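Outer surface protein (Bacillus cereus ATCC 14579, PDB 1X7F) is of unknown function but is probably a 6-phospho-N-acetylmuramidase, a glycosidase acting on 6-phosphorylated muramic acid sugars. Local coordinates at residues M25-L33 with L259-Y268; V324-N335 with M352-T363. All coordinates share one frame; numbering follows the deposited sequence.

The chain opens with strand 28-33, an inner strand of the eight-stranded parallel sheet, between 55-62 and 246-249. Contact 1 closes a loop of more than two hundred residues, which carries the rest of that sheet, by bringing helix 256-264 and the turn after it back to the first strand. Strand 270-276 then starts the second, mixed sheet. Contact 2 lies wholly beyond contact 1 in sequence and closes a short loop through strand 345-348. The two contacts neither nest nor cross. Their centres are about 34 Å apart and their nearest atoms about 15 Å. Contact 1 ties together the two ends of the N-terminal family region, and contact 2 pairs two strands in the C-terminal one.

Contact 1: M25-L33 with L259-Y268; sequences MERKLGISL and LEKLGNLNRY
L29 lies over one face of the R267 guanidinium, and its CD1 is 3.6 Å from NH2 of R267. The same CD1 is 4.1 Å from CB of L262 on the helix. Further on, CG2 of I31 meets CD2 of L259 at 4.0 Å. R27 NH1 reaches O of R267 at 2.8 Å, in the carbonyl plane and on a lone pair. R267 returns the bond: its NH1 donates to O of R27, also at 2.8 Å. Each arginine thus grips the other's backbone carbonyl with the edge of its guanidinium. With chi1 at -56°, CG of R267 stands anti to the carbonyl carbon, and the extended chain then runs to the backbone at R27 and K28. A water joins R267 NH1, weakly, to N of L29. The other terminal nitrogen, NH2, bonds to O of G54. In its modelled conformer, the ring of Y268 lies alongside the R27 side chain. Packing of the last helix of the N-terminal region on the first strand is consistent with a beta/alpha-barrel. The contact changes from apolar packing between strand and helix to reciprocal arginine-carbonyl bonds, which tie the loop after the helix to the backbone at R27.

Contact 2: V324-N335 with M352-T363; sequences VLQERGQVVIGN and MPIDERKNIVGT
An antiparallel strand pair with a classic beta bulge forms the centre of this contact, in the mixed sheet of the C-terminal region. Strands 330-334 and 358-363 run at 157° to each other. At the bulge, V361 and G362 both face V331. V331 O accepts from V361 N at 2.7 Å and from G362 N at 3.2 Å, while V331 N donates to G362 O. Further along, I333 and N359 form a hydrogen-bonded pair. On the sheet face of I333, its CG2 packs on CG2 of V361 in the modelled conformer, beside E284 of helix 282-289. On the face of V332, CG2 of V332 meets CD of K358. The side chain of I360 crosses that of Q330 at about a right angle, with I360 CD1 3.6 Å from Q330 CG.

A single bridge joins Q326 to M352 through two backbone bonds. The side chain of Q326 reaches in between the segments. Its CG sits beside the backbone N (chi1 -56°), and the extended chain carries the amide to K358. K358 NZ donates to Q326 OE1 at 2.8 Å, in the carbonyl plane and on a lone pair; NZ also bonds to OE1 of Q346. Q326 NE2 donates to P353 O at 3.0 Å, so both ends of the amide are held. A water links the same NE2 to OD1 of D355. R357 grips D355 side-on with NE and NH2, one to each oxygen. R357 N also binds D355 OD2, closing an Asx turn. The salt bridge lies within the type I turn from D355 to K358, just before the strand continues. The classic bulge is typical of antiparallel sheets: two residues, V361 and G362, stand opposite one, V331, and shift the register by one.

Contact 1: M25-L33 with L259-Y268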
loop_
_atom_site.group_PDB
_atom_site.type_symbol
_atom_site.label_atom_id
_atom_site.label_comp_id
_atom_site.label_asym_id
_atom_site.label_seq_id
_atom_site.Cartn_x
_atom_site.Cartn_y
_atom_site.Cartn_z
ATOM N N MET A 25 -7.537 -9.489 -7.822
ATOM C CA MET A 25 -6.405 -8.875 -8.588
ATOM C C MET A 25 -5.088 -8.927 -7.808
ATOM O O MET A 25 -5.038 -8.569 -6.629
ATOM C CB MET A 25 -6.743 -7.438 -9.010
ATOM C CG MET A 25 -5.618 -6.688 -9.735
ATOM S SD MET A 25 -6.220 -5.671 -11.107
ATOM C CE MET A 25 -6.113 -6.826 -12.472
ATOM N N GLU A 26 -4.040 -9.389 -8.489
ATOM C CA GLU A 26 -2.692 -9.480 -7.937
ATOM C C GLU A 26 -2.174 -8.119 -7.478
ATOM O O GLU A 26 -2.481 -7.091 -8.096
ATOM C CB GLU A 26 -1.744 -10.133 -8.959
ATOM C CG GLU A 26 -0.396 -9.444 -9.129
ATOM C CD GLU A 26 0.464 -10.051 -10.232
ATOM O OE1 GLU A 26 -0.049 -10.293 -11.353
ATOM O OE2 GLU A 26 1.670 -10.273 -9.980
ATOM N N ARG A 27 -1.411 -8.125 -6.383
ATOM C CA ARG A 27 -0.850 -6.904 -5.780
ATOM C C ARG A 27 0.663 -6.893 -5.923
ATOM O O ARG A 27 1.338 -7.861 -5.569
ATOM C CB ARG A 27 -1.268 -6.775 -4.307
ATOM C CG ARG A 27 -2.725 -6.370 -4.156
ATOM C CD ARG A 27 -3.292 -6.427 -2.758
ATOM N NE ARG A 27 -4.735 -6.193 -2.787
ATOM C CZ ARG A 27 -5.515 -6.067 -1.717
ATOM N NH1 ARG A 27 -5.007 -6.152 -0.493
ATOM N NH2 ARG A 27 -6.816 -5.856 -1.872
ATOM N N LYS A 28 1.190 -5.810 -6.480
ATOM C CA LYS A 28 2.614 -5.729 -6.766
ATOM C C LYS A 28 3.283 -4.689 -5.908
ATOM O O LYS A 28 2.640 -3.730 -5.464
ATOM C CB LYS A 28 2.870 -5.384 -8.239
ATOM C CG LYS A 28 2.514 -6.465 -9.227
ATOM C CD LYS A 28 2.954 -6.030 -10.624
ATOM C CE LYS A 28 2.460 -6.983 -11.720
ATOM N NZ LYS A 28 3.218 -6.804 -13.012
ATOM N N LEU A 29 4.581 -4.890 -5.691
ATOM C CA LEU A 29 5.462 -3.854 -5.159
ATOM C C LEU A 29 6.312 -3.290 -6.294
ATOM O O LEU A 29 6.782 -4.032 -7.160
ATOM C CB LEU A 29 6.340 -4.396 -4.028
ATOM C CG LEU A 29 5.651 -4.393 -2.653
ATOM C CD1 LEU A 29 6.380 -5.312 -1.679
ATOM C CD2 LEU A 29 5.505 -2.929 -2.095
ATOM N N GLY A 30 6.501 -1.970 -6.281
ATOM C CA GLY A 30 7.308 -1.302 -7.295
ATOM C C GLY A 30 8.352 -0.380 -6.709
ATOM O O GLY A 30 8.286 -0.037 -5.535
ATOM N N ILE A 31 9.314 0.008 -7.547
ATOM C CA ILE A 31 10.378 0.977 -7.224
ATOM C C ILE A 31 10.443 2.016 -8.342
ATOM O O ILE A 31 10.072 1.728 -9.490
ATOM C CB ILE A 31 11.771 0.274 -7.113
ATOM C CG1 ILE A 31 11.999 -0.698 -8.296
ATOM C CG2 ILE A 31 11.911 -0.443 -5.765
ATOM C CD1 ILE A 31 13.480 -1.040 -8.611
ATOM N N SER A 32 10.931 3.216 -8.029
ATOM C CA SER A 32 11.141 4.218 -9.078
ATOM C C SER A 32 12.614 4.376 -9.388
ATOM O O SER A 32 13.443 4.216 -8.494
ATOM C CB SER A 32 10.528 5.566 -8.684
ATOM O OG SER A 32 9.119 5.460 -8.649
ATOM N N LEU A 33 12.927 4.683 -10.655
ATOM C CA LEU A 33 14.285 5.032 -11.086
ATOM C C LEU A 33 14.339 6.407 -11.750
ATOM O O LEU A 33 13.371 6.852 -12.365
ATOM C CB LEU A 33 14.862 3.983 -12.064
ATOM C CG LEU A 33 14.960 2.526 -11.602
ATOM C CD1 LEU A 33 15.561 1.682 -12.713
ATOM C CD2 LEU A 33 15.791 2.411 -10.340
ATOM N N LEU A 259 13.233 -2.058 1.711
ATOM C CA LEU A 259 12.817 -3.070 0.733
ATOM C C LEU A 259 12.391 -4.362 1.427
ATOM O O LEU A 259 11.397 -4.969 1.045
ATOM C CB LEU A 259 13.919 -3.353 -0.318
ATOM C CG LEU A 259 14.366 -2.188 -1.237
ATOM C CD1 LEU A 259 15.671 -2.540 -1.980
ATOM C CD2 LEU A 259 13.278 -1.691 -2.228
ATOM N N GLU A 260 13.133 -4.763 2.455
ATOM C CA GLU A 260 12.864 -6.001 3.172
ATOM C C GLU A 260 11.547 -5.926 3.938
ATOM O O GLU A 260 10.731 -6.833 3.850
ATOM C CB GLU A 260 14.022 -6.355 4.107
ATOM C CG GLU A 260 13.872 -7.720 4.778
ATOM C CD GLU A 260 14.864 -7.936 5.909
ATOM O OE1 GLU A 260 15.248 -9.101 6.166
ATOM O OE2 GLU A 260 15.265 -6.933 6.546
ATOM N N LYS A 261 11.360 -4.837 4.682
ATOM C CA LYS A 261 10.121 -4.548 5.393
ATOM C C LYS A 261 8.898 -4.636 4.492
ATOM O O LYS A 261 7.869 -5.183 4.884
ATOM C CB LYS A 261 10.175 -3.141 6.015
ATOM C CG LYS A 261 10.836 -3.109 7.377
ATOM C CD LYS A 261 10.899 -1.683 7.923
ATOM C CE LYS A 261 11.799 -1.637 9.165
ATOM N NZ LYS A 261 11.782 -0.288 9.824
ATOM N N LEU A 262 9.013 -4.050 3.304
ATOM C CA LEU A 262 7.919 -4.051 2.340
ATOM C C LEU A 262 7.663 -5.443 1.769
ATOM O O LEU A 262 6.498 -5.854 1.630
ATOM C CB LEU A 262 8.184 -3.046 1.227
ATOM C CG LEU A 262 8.054 -1.576 1.628
ATOM C CD1 LEU A 262 8.633 -0.716 0.536
ATOM C CD2 LEU A 262 6.600 -1.185 1.912
ATOM N N GLY A 263 8.747 -6.164 1.473
ATOM C CA GLY A 263 8.664 -7.513 0.943
ATOM C C GLY A 263 8.128 -8.521 1.958
ATOM O O GLY A 263 7.540 -9.543 1.586
ATOM N N ASN A 264 8.332 -8.227 3.240
ATOM C CA ASN A 264 7.868 -9.101 4.310
ATOM C C ASN A 264 6.358 -9.041 4.542
ATOM O O ASN A 264 5.792 -9.940 5.135
ATOM C CB ASN A 264 8.623 -8.802 5.609
ATOM C CG ASN A 264 10.034 -9.376 5.618
ATOM O OD1 ASN A 264 10.427 -10.132 4.727
ATOM N ND2 ASN A 264 10.805 -9.019 6.638
ATOM N N LEU A 265 5.712 -7.980 4.073
ATOM C CA LEU A 265 4.293 -7.769 4.329
ATOM C C LEU A 265 3.399 -8.805 3.649
ATOM O O LEU A 265 3.693 -9.242 2.533
ATOM C CB LEU A 265 3.873 -6.379 3.857
ATOM C CG LEU A 265 4.395 -5.113 4.557
ATOM C CD1 LEU A 265 3.872 -3.874 3.871
ATOM C CD2 LEU A 265 3.999 -5.096 6.026
ATOM N N ASN A 266 2.307 -9.175 4.326
ATOM C CA ASN A 266 1.183 -9.844 3.691
ATOM C C ASN A 266 0.382 -8.791 2.931
ATOM O O ASN A 266 -0.089 -7.817 3.503
ATOM C CB ASN A 266 0.307 -10.579 4.730
ATOM C CG ASN A 266 -0.716 -11.536 4.090
ATOM O OD1 ASN A 266 -1.314 -11.231 3.063
ATOM N ND2 ASN A 266 -0.942 -12.676 4.730
ATOM N N ARG A 267 0.240 -8.982 1.627
ATOM C CA ARG A 267 -0.322 -7.935 0.770
ATOM C C ARG A 267 -1.832 -7.995 0.728
ATOM O O ARG A 267 -2.486 -7.004 0.391
ATOM C CB ARG A 267 0.208 -8.067 -0.656
ATOM C CG ARG A 267 1.715 -8.042 -0.746
ATOM C CD ARG A 267 2.253 -8.037 -2.177
ATOM N NE ARG A 267 3.704 -8.168 -2.189
ATOM C CZ ARG A 267 4.432 -8.387 -3.273
ATOM N NH1 ARG A 267 3.858 -8.523 -4.461
ATOM N NH2 ARG A 267 5.742 -8.512 -3.158
ATOM N N TYR A 268 -2.338 -9.174 1.099
ATOM C CA TYR A 268 -3.730 -9.587 0.937
ATOM C C TYR A 268 -4.463 -9.762 2.279
ATOM O O TYR A 268 -5.591 -10.256 2.318
ATOM C CB TYR A 268 -3.793 -10.894 0.119
ATOM C CG TYR A 268 -2.927 -10.873 -1.132
ATOM C CD1 TYR A 268 -1.660 -11.466 -1.142
ATOM C CD2 TYR A 268 -3.370 -10.245 -2.299
ATOM C CE1 TYR A 268 -0.859 -11.440 -2.288
ATOM C CE2 TYR A 268 -2.579 -10.217 -3.447
ATOM C CZ TYR A 268 -1.324 -10.815 -3.439
ATOM O OH TYR A 268 -0.540 -10.785 -4.579
HETATM O O HOH W 1 5.477 -7.310 -6.796
#

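Contact 2: V324-N335 with M352-T363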
loop_
_atom_site.group_PDB
_atom_site.type_symbol
_atom_site.label_atom_id
_atom_site.label_comp_id
_atom_site.label_asym_id
_atom_site.label_seq_id
_atom_site.Cartn_x
_atom_site.Cartn_y
_atom_site.Cartn_z
ATOM N N VAL A 324 -6.586 -1.353 33.761
ATOM C CA VAL A 324 -6.370 0.070 33.513
ATOM C C VAL A 324 -7.470 0.607 32.590
ATOM O O VAL A 324 -8.178 -0.171 31.908
ATOM C CB VAL A 324 -4.945 0.366 32.904
ATOM C CG1 VAL A 324 -3.828 0.001 33.888
ATOM C CG2 VAL A 324 -4.735 -0.346 31.557
ATOM N N LEU A 325 -7.616 1.930 32.598
ATOM C CA LEU A 325 -8.484 2.644 31.672
ATOM C C LEU A 325 -8.342 2.062 30.278
ATOM O O LEU A 325 -7.233 1.884 29.788
ATOM C CB LEU A 325 -8.117 4.139 31.649
ATOM C CG LEU A 325 -8.978 5.108 30.826
ATOM C CD1 LEU A 325 -10.368 5.264 31.486
ATOM C CD2 LEU A 325 -8.277 6.487 30.669
ATOM N N GLN A 326 -9.465 1.763 29.637
ATOM C CA GLN A 326 -9.421 1.185 28.298
ATOM C C GLN A 326 -9.302 2.304 27.294
ATOM O O GLN A 326 -10.082 3.254 27.336
ATOM C CB GLN A 326 -10.653 0.328 28.023
ATOM C CG GLN A 326 -10.872 -0.767 29.041
ATOM C CD GLN A 326 -12.146 -1.524 28.773
ATOM O OE1 GLN A 326 -12.256 -2.235 27.762
ATOM N NE2 GLN A 326 -13.114 -1.389 29.672
ATOM N N GLU A 327 -8.300 2.207 26.422
ATOM C CA GLU A 327 -7.978 3.270 25.484
ATOM C C GLU A 327 -7.737 2.690 24.104
ATOM O O GLU A 327 -7.292 1.557 23.992
ATOM C CB GLU A 327 -6.750 4.051 25.965
ATOM C CG GLU A 327 -6.920 4.639 27.366
ATOM C CD GLU A 327 -5.817 5.612 27.730
ATOM O OE1 GLU A 327 -4.952 5.238 28.550
ATOM O OE2 GLU A 327 -5.812 6.748 27.190
ATOM N N ARG A 328 -8.056 3.470 23.066
ATOM C CA ARG A 328 -7.853 3.087 21.662
ATOM C C ARG A 328 -6.481 2.438 21.416
ATOM O O ARG A 328 -5.446 3.020 21.753
ATOM C CB ARG A 328 -8.026 4.318 20.743
ATOM C CG ARG A 328 -8.006 3.996 19.225
ATOM C CD ARG A 328 -8.385 5.219 18.307
ATOM N NE ARG A 328 -8.293 4.858 16.881
ATOM C CZ ARG A 328 -9.272 4.290 16.160
ATOM N NH1 ARG A 328 -9.072 3.985 14.879
ATOM N NH2 ARG A 328 -10.445 4.012 16.710
ATOM N N GLY A 329 -6.499 1.236 20.836
ATOM C CA GLY A 329 -5.287 0.533 20.433
ATOM C C GLY A 329 -4.883 -0.577 21.381
ATOM O O GLY A 329 -3.978 -1.363 21.070
ATOM N N GLN A 330 -5.531 -0.640 22.547
ATOM C CA GLN A 330 -5.198 -1.673 23.524
ATOM C C GLN A 330 -5.740 -2.998 23.054
ATOM O O GLN A 330 -6.867 -3.077 22.558
ATOM C CB GLN A 330 -5.744 -1.346 24.918
ATOM C CG GLN A 330 -4.929 -0.318 25.668
ATOM C CD GLN A 330 -5.612 0.150 26.948
ATOM O OE1 GLN A 330 -5.104 1.031 27.641
ATOM N NE2 GLN A 330 -6.758 -0.432 27.259
ATOM N N VAL A 331 -4.914 -4.032 23.187
ATOM C CA VAL A 331 -5.382 -5.401 23.033
ATOM C C VAL A 331 -5.709 -5.893 24.442
ATOM O O VAL A 331 -4.858 -5.849 25.329
ATOM C CB VAL A 331 -4.332 -6.300 22.346
ATOM C CG1 VAL A 331 -4.856 -7.717 22.202
ATOM C CG2 VAL A 331 -3.950 -5.713 20.987
ATOM N N VAL A 332 -6.965 -6.292 24.649
ATOM C CA VAL A 332 -7.422 -6.759 25.951
ATOM C C VAL A 332 -8.066 -8.129 25.771
ATOM O O VAL A 332 -8.449 -8.506 24.651
ATOM C CB VAL A 332 -8.379 -5.743 26.701
ATOM C CG1 VAL A 332 -7.729 -4.344 26.845
ATOM C CG2 VAL A 332 -9.757 -5.644 26.035
ATOM N N ILE A 333 -8.159 -8.856 26.874
ATOM C CA ILE A 333 -8.797 -10.149 26.890
ATOM C C ILE A 333 -9.664 -10.263 28.135
ATOM O O ILE A 333 -9.310 -9.764 29.213
ATOM C CB ILE A 333 -7.752 -11.293 26.808
ATOM C CG1 ILE A 333 -8.438 -12.605 26.398
ATOM C CG2 ILE A 333 -6.964 -11.423 28.123
ATOM C CD1 ILE A 333 -7.531 -13.616 25.761
ATOM N N GLY A 334 -10.817 -10.897 27.959
ATOM C CA GLY A 334 -11.681 -11.260 29.063
ATOM C C GLY A 334 -10.982 -12.289 29.927
ATOM O O GLY A 334 -10.480 -13.294 29.436
ATOM N N ASN A 335 -10.939 -12.004 31.222
ATOM C CA ASN A 335 -10.252 -12.836 32.192
ATOM C C ASN A 335 -11.214 -13.783 32.926
ATOM O O ASN A 335 -12.398 -13.826 32.588
ATOM C CB ASN A 335 -9.408 -11.953 33.133
ATOM C CG ASN A 335 -10.244 -11.026 34.025
ATOM O OD1 ASN A 335 -9.847 -9.889 34.274
ATOM N ND2 ASN A 335 -11.362 -11.514 34.538
ATOM N N MET A 352 -13.070 3.616 27.458
ATOM C CA MET A 352 -14.072 3.102 28.398
ATOM C C MET A 352 -13.448 3.055 29.794
ATOM O O MET A 352 -12.227 2.916 29.910
ATOM C CB MET A 352 -14.564 1.707 28.002
ATOM C CG MET A 352 -15.327 1.645 26.672
ATOM S SD MET A 352 -15.455 -0.055 26.114
ATOM C CE MET A 352 -13.871 -0.311 25.323
ATOM N N PRO A 353 -14.267 3.202 30.846
ATOM C CA PRO A 353 -13.778 3.087 32.227
ATOM C C PRO A 353 -13.122 1.737 32.490
ATOM O O PRO A 353 -13.441 0.750 31.813
ATOM C CB PRO A 353 -15.064 3.236 33.060
ATOM C CG PRO A 353 -15.939 4.097 32.209
ATOM C CD PRO A 353 -15.702 3.549 30.813
ATOM N N ILE A 354 -12.208 1.698 33.457
ATOM C CA ILE A 354 -11.631 0.447 33.950
ATOM C C ILE A 354 -12.702 -0.655 34.075
ATOM O O ILE A 354 -13.799 -0.420 34.595
ATOM C CB ILE A 354 -10.957 0.672 35.328
ATOM C CG1 ILE A 354 -9.650 1.465 35.185
ATOM C CG2 ILE A 354 -10.643 -0.655 35.992
ATOM C CD1 ILE A 354 -9.110 2.031 36.564
ATOM N N ASP A 355 -12.380 -1.850 33.589
ATOM C CA ASP A 355 -13.263 -3.003 33.764
ATOM C C ASP A 355 -12.384 -4.133 34.266
ATOM O O ASP A 355 -11.540 -4.652 33.533
ATOM C CB ASP A 355 -13.974 -3.365 32.442
ATOM C CG ASP A 355 -15.043 -4.444 32.618
ATOM O OD1 ASP A 355 -15.975 -4.495 31.790
ATOM O OD2 ASP A 355 -15.036 -5.292 33.538
ATOM N N GLU A 356 -12.549 -4.496 35.535
ATOM C CA GLU A 356 -11.667 -5.492 36.164
ATOM C C GLU A 356 -11.845 -6.888 35.558
ATOM O O GLU A 356 -11.064 -7.790 35.841
ATOM C CB GLU A 356 -11.853 -5.541 37.694
ATOM C CG GLU A 356 -11.559 -4.244 38.457
ATOM C CD GLU A 356 -10.096 -3.813 38.441
ATOM O OE1 GLU A 356 -9.183 -4.673 38.425
ATOM O OE2 GLU A 356 -9.855 -2.586 38.464
ATOM N N ARG A 357 -12.865 -7.050 34.717
ATOM C CA ARG A 357 -13.116 -8.329 34.024
ATOM C C ARG A 357 -12.285 -8.522 32.740
ATOM O O ARG A 357 -12.395 -9.546 32.044
ATOM C CB ARG A 357 -14.616 -8.465 33.739
ATOM C CG ARG A 357 -15.485 -8.407 35.030
ATOM C CD ARG A 357 -16.978 -8.237 34.782
ATOM N NE ARG A 357 -17.239 -7.157 33.833
ATOM C CZ ARG A 357 -18.429 -6.861 33.335
ATOM N NH1 ARG A 357 -19.501 -7.572 33.692
ATOM N NH2 ARG A 357 -18.545 -5.858 32.460
ATOM N N LYS A 358 -11.451 -7.530 32.437
ATOM C CA LYS A 358 -10.541 -7.577 31.305
ATOM C C LYS A 358 -9.091 -7.432 31.763
ATOM O O LYS A 358 -8.805 -6.642 32.661
ATOM C CB LYS A 358 -10.868 -6.463 30.319
ATOM C CG LYS A 358 -12.293 -6.484 29.802
ATOM C CD LYS A 358 -12.454 -5.514 28.650
ATOM C CE LYS A 358 -13.909 -5.226 28.362
ATOM N NZ LYS A 358 -14.036 -4.314 27.196
ATOM N N ASN A 359 -8.186 -8.194 31.149
ATOM C CA ASN A 359 -6.743 -7.984 31.309
ATOM C C ASN A 359 -6.195 -7.216 30.102
ATOM O O ASN A 359 -6.574 -7.506 28.965
ATOM C CB ASN A 359 -6.006 -9.326 31.424
ATOM C CG ASN A 359 -6.274 -10.061 32.743
ATOM O OD1 ASN A 359 -5.908 -11.226 32.869
ATOM N ND2 ASN A 359 -6.902 -9.397 33.719
ATOM N N ILE A 360 -5.316 -6.240 30.314
ATOM C CA ILE A 360 -4.641 -5.622 29.149
ATOM C C ILE A 360 -3.463 -6.498 28.718
ATOM O O ILE A 360 -2.655 -6.909 29.547
ATOM C CB ILE A 360 -4.171 -4.135 29.377
ATOM C CG1 ILE A 360 -3.436 -3.644 28.109
ATOM C CG2 ILE A 360 -3.277 -4.007 30.641
ATOM C CD1 ILE A 360 -3.029 -2.188 28.112
ATOM N N VAL A 361 -3.370 -6.761 27.419
ATOM C CA VAL A 361 -2.391 -7.716 26.882
ATOM C C VAL A 361 -1.262 -6.988 26.152
ATOM O O VAL A 361 -0.094 -7.351 26.279
ATOM C CB VAL A 361 -3.098 -8.771 25.978
ATOM C CG1 VAL A 361 -2.111 -9.577 25.165
ATOM C CG2 VAL A 361 -3.935 -9.718 26.841
ATOM N N GLY A 362 -1.620 -5.939 25.409
ATOM C CA GLY A 362 -0.665 -5.151 24.665
ATOM C C GLY A 362 -1.305 -3.949 24.016
ATOM O O GLY A 362 -2.437 -3.582 24.334
ATOM N N THR A 363 -0.558 -3.304 23.121
ATOM C CA THR A 363 -1.065 -2.149 22.394
ATOM C C THR A 363 -0.632 -2.247 20.940
ATOM O O THR A 363 0.489 -2.663 20.645
ATOM C CB THR A 363 -0.538 -0.807 22.959
ATOM O OG1 THR A 363 0.893 -0.855 23.083
ATOM C CG2 THR A 363 -1.052 -0.512 24.371
HETATM O O HOH W 2 -10.063 -2.083 32.090
HETATM O O HOH W 3 -15.988 -2.616 29.799
#